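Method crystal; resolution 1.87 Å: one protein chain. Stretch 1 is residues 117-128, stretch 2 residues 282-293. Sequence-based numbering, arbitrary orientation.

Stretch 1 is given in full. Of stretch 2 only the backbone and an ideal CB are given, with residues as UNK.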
ATOM      1  N   ASP C 117       4.719  -7.281   5.449  1.00 22.48           N
ATOM      2  CA  ASP C 117       6.086  -6.840   5.204  1.00 24.00           C
ATOM      3  C   ASP C 117       6.618  -6.109   6.453  1.00 23.03           C
ATOM      4  O   ASP C 117       7.729  -6.361   6.921  1.00 21.67           O
ATOM      5  CB  ASP C 117       6.139  -5.951   3.979  1.00 26.77           C
ATOM      6  CG  ASP C 117       7.558  -5.688   3.525  1.00 30.42           C
ATOM      7  OD1 ASP C 117       8.474  -6.462   3.867  1.00 36.25           O
ATOM      8  OD2 ASP C 117       7.772  -4.707   2.822  1.00 34.00           O
ATOM      9  N   CYS C 118       5.789  -5.219   6.978  1.00 22.98           N
ATOM     10  CA  CYS C 118       6.044  -4.553   8.229  1.00 23.50           C
ATOM     11  C   CYS C 118       6.340  -5.569   9.306  1.00 23.48           C
ATOM     12  O   CYS C 118       7.379  -5.495   9.975  1.00 21.23           O
ATOM     13  CB  CYS C 118       4.841  -3.675   8.643  1.00 22.76           C
ATOM     14  SG  CYS C 118       5.118  -2.900  10.274  1.00 23.84           S
ATOM     15  N   ALA C 119       5.427  -6.533   9.469  1.00 22.43           N
ATOM     16  CA  ALA C 119       5.555  -7.515  10.533  1.00 21.61           C
ATOM     17  C   ALA C 119       6.896  -8.197  10.413  1.00 22.49           C
ATOM     18  O   ALA C 119       7.629  -8.227  11.390  1.00 21.06           O
ATOM     19  CB  ALA C 119       4.413  -8.548  10.502  1.00 21.15           C
ATOM     20  N   VAL C 120       7.241  -8.721   9.232  1.00 22.20           N
ATOM     21  CA  VAL C 120       8.520  -9.438   9.118  1.00 25.49           C
ATOM     22  C   VAL C 120       9.741  -8.551   9.383  1.00 26.28           C
ATOM     23  O   VAL C 120      10.685  -8.966  10.103  1.00 26.80           O
ATOM     24  CB  VAL C 120       8.712 -10.238   7.786  1.00 28.58           C
ATOM     25  CG1 VAL C 120       8.731  -9.349   6.553  1.00 30.87           C
ATOM     26  CG2 VAL C 120      10.009 -11.023   7.858  1.00 27.31           C
ATOM     27  N   ARG C 121       9.710  -7.331   8.857  1.00 25.06           N
ATOM     28  CA  ARG C 121      10.840  -6.394   9.057  1.00 25.23           C
ATOM     29  C   ARG C 121      11.025  -6.079  10.550  1.00 24.54           C
ATOM     30  O   ARG C 121      12.125  -6.163  11.029  1.00 23.73           O
ATOM     31  CB  ARG C 121      10.571  -5.092   8.304  1.00 25.88           C
ATOM     32  CG  ARG C 121      10.588  -5.216   6.790  1.00 27.95           C
ATOM     33  CD  ARG C 121      10.758  -3.871   6.120  1.00 29.30           C
ATOM     34  NE  ARG C 121      11.862  -3.107   6.642  1.00 29.24           N
ATOM     35  CZ  ARG C 121      11.837  -1.819   6.912  1.00 30.19           C
ATOM     36  NH1 ARG C 121      10.957  -1.025   6.328  1.00 30.88           N
ATOM     37  NH2 ARG C 121      12.682  -1.335   7.795  1.00 32.40           N
ATOM     38  N   VAL C 122       9.946  -5.824  11.271  1.00 22.90           N
ATOM     39  CA  VAL C 122      10.082  -5.347  12.647  1.00 24.13           C
ATOM     40  C   VAL C 122      10.259  -6.492  13.618  1.00 23.40           C
ATOM     41  O   VAL C 122      10.908  -6.352  14.673  1.00 22.36           O
ATOM     42  CB  VAL C 122       8.893  -4.427  13.047  1.00 24.64           C
ATOM     43  CG1 VAL C 122       7.610  -5.209  13.219  1.00 23.49           C
ATOM     44  CG2 VAL C 122       9.232  -3.617  14.294  1.00 25.94           C
ATOM     45  N   LEU C 123       9.671  -7.632  13.291  1.00 24.35           N
ATOM     46  CA  LEU C 123       9.871  -8.823  14.159  1.00 25.21           C
ATOM     47  C   LEU C 123      11.342  -9.285  14.173  1.00 23.92           C
ATOM     48  O   LEU C 123      11.932  -9.530  15.248  1.00 22.31           O
ATOM     49  CB  LEU C 123       8.959  -9.948  13.748  1.00 24.89           C
ATOM     50  CG  LEU C 123       7.473  -9.821  14.049  1.00 23.99           C
ATOM     51  CD1 LEU C 123       6.706 -10.768  13.126  1.00 23.00           C
ATOM     52  CD2 LEU C 123       7.189 -10.147  15.499  1.00 25.09           C
ATOM     53  N   THR C 124      11.945  -9.367  12.997  1.00 23.39           N
ATOM     54  CA  THR C 124      13.347  -9.820  12.915  1.00 25.04           C
ATOM     55  C   THR C 124      14.251  -8.797  13.606  1.00 25.58           C
ATOM     56  O   THR C 124      15.099  -9.173  14.425  1.00 25.93           O
ATOM     57  CB  THR C 124      13.769 -10.060  11.484  1.00 24.49           C
ATOM     58  OG1 THR C 124      13.397  -8.935  10.707  1.00 25.96           O
ATOM     59  CG2 THR C 124      13.057 -11.268  10.933  1.00 26.35           C
ATOM     60  N   ALA C 125      14.001  -7.511  13.351  1.00 24.62           N
ATOM     61  CA  ALA C 125      14.836  -6.445  13.896  1.00 24.56           C
ATOM     62  C   ALA C 125      14.701  -6.402  15.407  1.00 25.22           C
ATOM     63  O   ALA C 125      15.701  -6.337  16.079  1.00 25.88           O
ATOM     64  CB  ALA C 125      14.489  -5.086  13.283  1.00 24.38           C
ATOM     65  N   ALA C 126      13.478  -6.513  15.947  1.00 25.17           N
ATOM     66  CA  ALA C 126      13.275  -6.333  17.400  1.00 25.39           C
ATOM     67  C   ALA C 126      13.711  -7.541  18.212  1.00 24.44           C
ATOM     68  O   ALA C 126      14.224  -7.411  19.351  1.00 24.76           O
ATOM     69  CB  ALA C 126      11.813  -6.009  17.679  1.00 25.64           C
ATOM     70  N   THR C 127      13.490  -8.726  17.646  1.00 23.98           N
ATOM     71  CA  THR C 127      13.862  -9.991  18.316  1.00 23.82           C
ATOM     72  C   THR C 127      15.338 -10.316  18.195  1.00 24.73           C
ATOM     73  O   THR C 127      15.890 -11.073  19.024  1.00 23.97           O
ATOM     74  CB  THR C 127      13.097 -11.216  17.754  1.00 23.93           C
ATOM     75  OG1 THR C 127      13.413 -11.432  16.370  1.00 21.35           O
ATOM     76  CG2 THR C 127      11.567 -11.040  17.944  1.00 24.41           C
ATOM     77  N   LYS C 128      15.945  -9.792  17.135  1.00 25.49           N
ATOM     78  CA  LYS C 128      17.323 -10.120  16.730  1.00 29.89           C
ATOM     79  C   LYS C 128      17.468 -11.590  16.363  1.00 27.56           C
ATOM     80  O   LYS C 128      18.528 -12.178  16.503  1.00 28.31           O
ATOM     81  CB  LYS C 128      18.353  -9.708  17.801  1.00 31.86           C
ATOM     82  CG  LYS C 128      18.293  -8.219  18.048  1.00 37.79           C
ATOM     83  CD  LYS C 128      19.034  -7.794  19.297  1.00 41.31           C
ATOM     84  CE  LYS C 128      18.934  -6.283  19.432  1.00 46.40           C
ATOM     85  NZ  LYS C 128      19.983  -5.753  20.333  1.00 49.70           N
ATOM     86  N   UNK C 282       4.438  -3.391  22.700  1.00 26.66           N
ATOM     87  CA  UNK C 282       5.162  -2.111  22.571  1.00 27.97           C
ATOM     88  C   UNK C 282       6.669  -2.266  22.319  1.00 25.01           C
ATOM     89  O   UNK C 282       7.265  -1.553  21.507  1.00 22.49           O
ATOM     90  CB  UNK C 282       4.955  -1.282  23.840  1.00 27.97           C
ATOM     91  N   UNK C 283       7.283  -3.231  22.977  1.00 23.91           N
ATOM     92  CA  UNK C 283       8.719  -3.396  22.839  1.00 25.00           C
ATOM     93  C   UNK C 283       9.094  -3.736  21.392  1.00 24.61           C
ATOM     94  O   UNK C 283      10.142  -3.355  20.946  1.00 24.79           O
ATOM     95  CB  UNK C 283       9.219  -4.485  23.790  1.00 25.00           C
ATOM     96  N   UNK C 284       8.221  -4.393  20.651  1.00 25.06           N
ATOM     97  CA  UNK C 284       8.454  -4.605  19.208  1.00 24.61           C
ATOM     98  C   UNK C 284       8.067  -3.376  18.387  1.00 22.63           C
ATOM     99  O   UNK C 284       8.828  -2.928  17.518  1.00 21.99           O
ATOM    100  CB  UNK C 284       7.665  -5.820  18.716  1.00 24.61           C
ATOM    101  N   UNK C 285       6.876  -2.851  18.652  1.00 22.57           N
ATOM    102  CA  UNK C 285       6.240  -1.879  17.776  1.00 22.06           C
ATOM    103  C   UNK C 285       6.909  -0.502  17.856  1.00 24.08           C
ATOM    104  O   UNK C 285       6.895   0.285  16.891  1.00 22.32           O
ATOM    105  CB  UNK C 285       4.756  -1.758  18.128  1.00 22.06           C
ATOM    106  N   UNK C 286       7.520  -0.232  19.006  1.00 24.08           N
ATOM    107  CA  UNK C 286       8.322   0.968  19.205  1.00 24.94           C
ATOM    108  C   UNK C 286       9.820   0.716  19.010  1.00 25.31           C
ATOM    109  O   UNK C 286      10.627   1.470  19.537  1.00 27.44           O
ATOM    110  CB  UNK C 286       8.072   1.528  20.607  1.00 24.94           C
ATOM    111  N   UNK C 287      10.193  -0.301  18.236  1.00 27.80           N
ATOM    112  CA  UNK C 287      11.619  -0.714  18.077  1.00 29.68           C
ATOM    113  C   UNK C 287      12.524   0.467  17.689  1.00 29.72           C
ATOM    114  O   UNK C 287      13.573   0.641  18.270  1.00 26.62           O
ATOM    115  CB  UNK C 287      11.735  -1.808  17.014  1.00 29.68           C
ATOM    116  N   UNK C 288      12.102   1.270  16.718  1.00 28.04           N
ATOM    117  CA  UNK C 288      12.837   2.470  16.354  1.00 27.61           C
ATOM    118  C   UNK C 288      11.934   3.454  15.640  1.00 29.69           C
ATOM    119  O   UNK C 288      11.018   3.047  14.945  1.00 29.59           O
ATOM    120  CB  UNK C 288      14.040   2.120  15.476  1.00 27.61           C
ATOM    121  N   UNK C 289      12.229   4.760  15.748  1.00 29.04           N
ATOM    122  CA  UNK C 289      11.428   5.674  14.977  1.00 26.86           C
ATOM    123  C   UNK C 289      11.645   5.514  13.487  1.00 24.17           C
ATOM    124  O   UNK C 289      12.676   5.047  13.036  1.00 23.34           O
ATOM    125  CB  UNK C 289      11.730   7.114  15.398  1.00 26.86           C
ATOM    126  N   UNK C 290      10.650   5.874  12.724  1.00 23.39           N
ATOM    127  CA  UNK C 290      10.794   5.985  11.276  1.00 26.72           C
ATOM    128  C   UNK C 290      11.308   4.715  10.595  1.00 26.60           C
ATOM    129  O   UNK C 290      12.071   4.782   9.668  1.00 29.27           O
ATOM    130  CB  UNK C 290      11.740   7.143  10.953  1.00 26.72           C
ATOM    131  N   UNK C 291      10.870   3.566  11.067  1.00 26.63           N
ATOM    132  CA  UNK C 291      11.385   2.309  10.607  1.00 25.56           C
ATOM    133  C   UNK C 291      10.559   1.711   9.487  1.00 25.59           C
ATOM    134  O   UNK C 291      11.099   1.031   8.637  1.00 24.21           O
ATOM    135  CB  UNK C 291      11.467   1.326  11.777  1.00 25.56           C
ATOM    136  N   UNK C 292       9.245   1.903   9.532  1.00 26.52           N
ATOM    137  CA  UNK C 292       8.372   1.443   8.457  1.00 26.31           C
ATOM    138  C   UNK C 292       7.388   2.555   8.101  1.00 25.94           C
ATOM    139  O   UNK C 292       6.325   2.647   8.685  1.00 24.95           O
ATOM    140  CB  UNK C 292       7.629   0.168   8.861  1.00 26.31           C
ATOM    141  N   UNK C 293       7.755   3.376   7.116  1.00 23.83           N
ATOM    142  CA  UNK C 293       7.038   4.589   6.769  1.00 25.06           C
ATOM    143  C   UNK C 293       6.367   4.492   5.429  1.00 25.81           C
ATOM    144  O   UNK C 293       6.984   4.038   4.446  1.00 28.82           O
ATOM    145  CB  UNK C 293       7.987   5.789   6.782  1.00 25.06           C
TER

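Stretch 1 is helical from 117 to 127; CA atoms of the two stretches come nearest at Ala 126 with 284 and at Cys 118 with 292.

Position 282 is helical and its ideal CB has nothing of stretch 1 within 5.5 Å; the contact sets no preference. It is Gln 282.

At 283 the CA-to-CB bond points sideways and the ideal CB again has no neighbour within 5.5 Å. A short side chain would make no contact, whereas a long or aromatic one could reach the C-terminal end of the helix. Trp 283, with chi1 at 73° (p), does so: CZ3 lies 3.5 Å from Ala 126 O, which sits at the ring edge, and CH2 lies 4.2 Å from Thr 127 CG2.

Position 284 also points sideways, but its ideal CB is 4.3 Å from Ala 126 CB and 5.2 Å from Val 122 CG2. These apolar neighbours favour a modest aliphatic group such as Ala, Val or Ile. Val 284 places CG1 4.0 Å from Val 122 CG2 and 4.2 Å from Ala 126 CB.

Positions 285 and 286 point away, so stretch 1 leaves the choice wide. The end of Met 285 comes nearer than its CB. At 286 the backbone leaves helical phi/psi; Asp 286 OD2 accepts from Gln 282 NE2 at 2.9 Å.

Position 287 points toward the helix, its ideal CB 4.1 Å from Val 122 CG2 and 4.3 Å from Ala 126 CB. The small side chains of Ala 125 and Ala 126 leave room for a flat group, so an aromatic or a medium aliphatic would suit. His 287, chi1 165° (t), lays one ring face over the backbone at Ala 125 C and Ala 126 N; ND1 is 3.7 Å from Ala 126 CA, and NE2 is 3.6 Å from Ala 125 CB.

The ideal CB atoms at 288, 289 and 290 find nothing within 5.5 Å, so stretch 1 sets no preference. Phi of -67° at 289 is compatible with proline among others; positive phi (55°) at 290 favours glycine or asparagine, though others can adopt it. They are Ala 288, Pro 289 and Ala 290.

At 291 the bond points sideways, with Arg 121 NH2 4.9 Å from the ideal CB. The guanidinium invites an aromatic face or an acid, while Ala 125 and Val 122 favour an apolar group. Phe 291 answers both: Arg 121 CZ stands 4.7 Å from the ring centroid, 10° off the normal, a cation-pi contact, and Phe 291 CZ packs 3.7 Å from Ala 125 CB. Independently of side chain, Phe 291 O accepts from Arg 121 NH2 at 3.0 Å and, weakly, from Arg 121 NH1 at 3.1 Å.

Position 292 points toward the helix, with Cys 118 SG ahead, 4.2 Å from the ideal CB, and Arg 121 NH1 to the side at 4.3 Å. Extended phi/psi (-134/93) and these neighbours suit a beta-branched aliphatic. Val 292 sets CG1 4.0 Å from Cys 118 CB and CG2 over one guanidinium face, 3.9 Å from Arg 121 NH1.

Position 293 points away, and stretch 1 sets no preference; it is Leu 293.

Stretch 2 (282-293) QWVMDHAPAFVL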
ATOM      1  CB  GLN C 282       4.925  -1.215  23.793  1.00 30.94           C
ATOM      2  CG  GLN C 282       5.636   0.116  23.654  1.00 34.40           C
ATOM      3  CD  GLN C 282       5.487   0.993  24.853  1.00 43.33           C
ATOM      4  OE1 GLN C 282       5.343   0.510  25.990  1.00 49.80           O
ATOM      5  NE2 GLN C 282       5.518   2.318  24.619  1.00 47.25           N
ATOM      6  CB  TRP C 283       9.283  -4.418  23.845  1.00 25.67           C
ATOM      7  CG  TRP C 283       8.978  -5.883  23.583  1.00 25.62           C
ATOM      8  CD1 TRP C 283       7.908  -6.601  24.036  1.00 26.85           C
ATOM      9  CD2 TRP C 283       9.776  -6.799  22.844  1.00 27.77           C
ATOM     10  NE1 TRP C 283       7.979  -7.886  23.594  1.00 25.72           N
ATOM     11  CE2 TRP C 283       9.128  -8.038  22.873  1.00 27.71           C
ATOM     12  CE3 TRP C 283      10.986  -6.693  22.166  1.00 28.08           C
ATOM     13  CZ2 TRP C 283       9.649  -9.168  22.240  1.00 30.10           C
ATOM     14  CZ3 TRP C 283      11.489  -7.805  21.519  1.00 30.13           C
ATOM     15  CH2 TRP C 283      10.820  -9.027  21.564  1.00 28.66           C
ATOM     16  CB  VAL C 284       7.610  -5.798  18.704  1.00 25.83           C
ATOM     17  CG1 VAL C 284       7.689  -5.948  17.179  1.00 24.76           C
ATOM     18  CG2 VAL C 284       8.018  -7.067  19.425  1.00 26.08           C
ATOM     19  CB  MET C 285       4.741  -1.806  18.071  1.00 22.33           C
ATOM     20  CG  MET C 285       4.022  -3.112  17.844  1.00 23.00           C
ATOM     21  SD  MET C 285       4.091  -3.733  16.132  1.00 24.84           S
ATOM     22  CE  MET C 285       3.297  -2.419  15.239  1.00 23.13           C
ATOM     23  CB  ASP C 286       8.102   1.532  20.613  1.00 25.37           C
ATOM     24  CG  ASP C 286       6.777   2.220  20.765  1.00 26.62           C
ATOM     25  OD1 ASP C 286       5.993   2.314  19.765  1.00 24.61           O
ATOM     26  OD2 ASP C 286       6.515   2.663  21.920  1.00 26.04           O
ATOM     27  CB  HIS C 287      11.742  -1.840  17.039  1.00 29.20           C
ATOM     28  CG  HIS C 287      13.133  -2.068  16.546  1.00 28.98           C
ATOM     29  ND1 HIS C 287      14.098  -2.686  17.312  1.00 28.31           N
ATOM     30  CD2 HIS C 287      13.718  -1.785  15.355  1.00 29.06           C
ATOM     31  CE1 HIS C 287      15.226  -2.753  16.625  1.00 27.14           C
ATOM     32  NE2 HIS C 287      15.028  -2.199  15.440  1.00 28.79           N
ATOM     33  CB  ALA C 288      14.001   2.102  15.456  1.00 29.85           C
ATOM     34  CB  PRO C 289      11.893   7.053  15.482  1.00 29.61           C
ATOM     35  CG  PRO C 289      13.313   6.830  15.897  1.00 30.82           C
ATOM     36  CD  PRO C 289      13.301   5.448  16.488  1.00 30.95           C
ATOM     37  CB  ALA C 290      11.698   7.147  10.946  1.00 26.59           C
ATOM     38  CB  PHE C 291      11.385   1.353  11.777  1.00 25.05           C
ATOM     39  CG  PHE C 291      12.191   0.117  11.555  1.00 25.58           C
ATOM     40  CD1 PHE C 291      13.552   0.201  11.270  1.00 25.65           C
ATOM     41  CD2 PHE C 291      11.609  -1.134  11.699  1.00 25.55           C
ATOM     42  CE1 PHE C 291      14.306  -0.938  11.093  1.00 26.63           C
ATOM     43  CE2 PHE C 291      12.342  -2.282  11.512  1.00 25.63           C
ATOM     44  CZ  PHE C 291      13.697  -2.188  11.210  1.00 28.57           C
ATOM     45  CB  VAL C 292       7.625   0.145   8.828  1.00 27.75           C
ATOM     46  CG1 VAL C 292       6.994  -0.452   7.582  1.00 27.49           C
ATOM     47  CG2 VAL C 292       8.571  -0.888   9.437  1.00 27.82           C
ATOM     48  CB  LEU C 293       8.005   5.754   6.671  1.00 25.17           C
ATOM     49  CG  LEU C 293       8.745   6.201   7.940  1.00 26.24           C
ATOM     50  CD1 LEU C 293       9.493   7.492   7.615  1.00 27.53           C
ATOM     51  CD2 LEU C 293       7.804   6.387   9.113  1.00 24.99           C
TER
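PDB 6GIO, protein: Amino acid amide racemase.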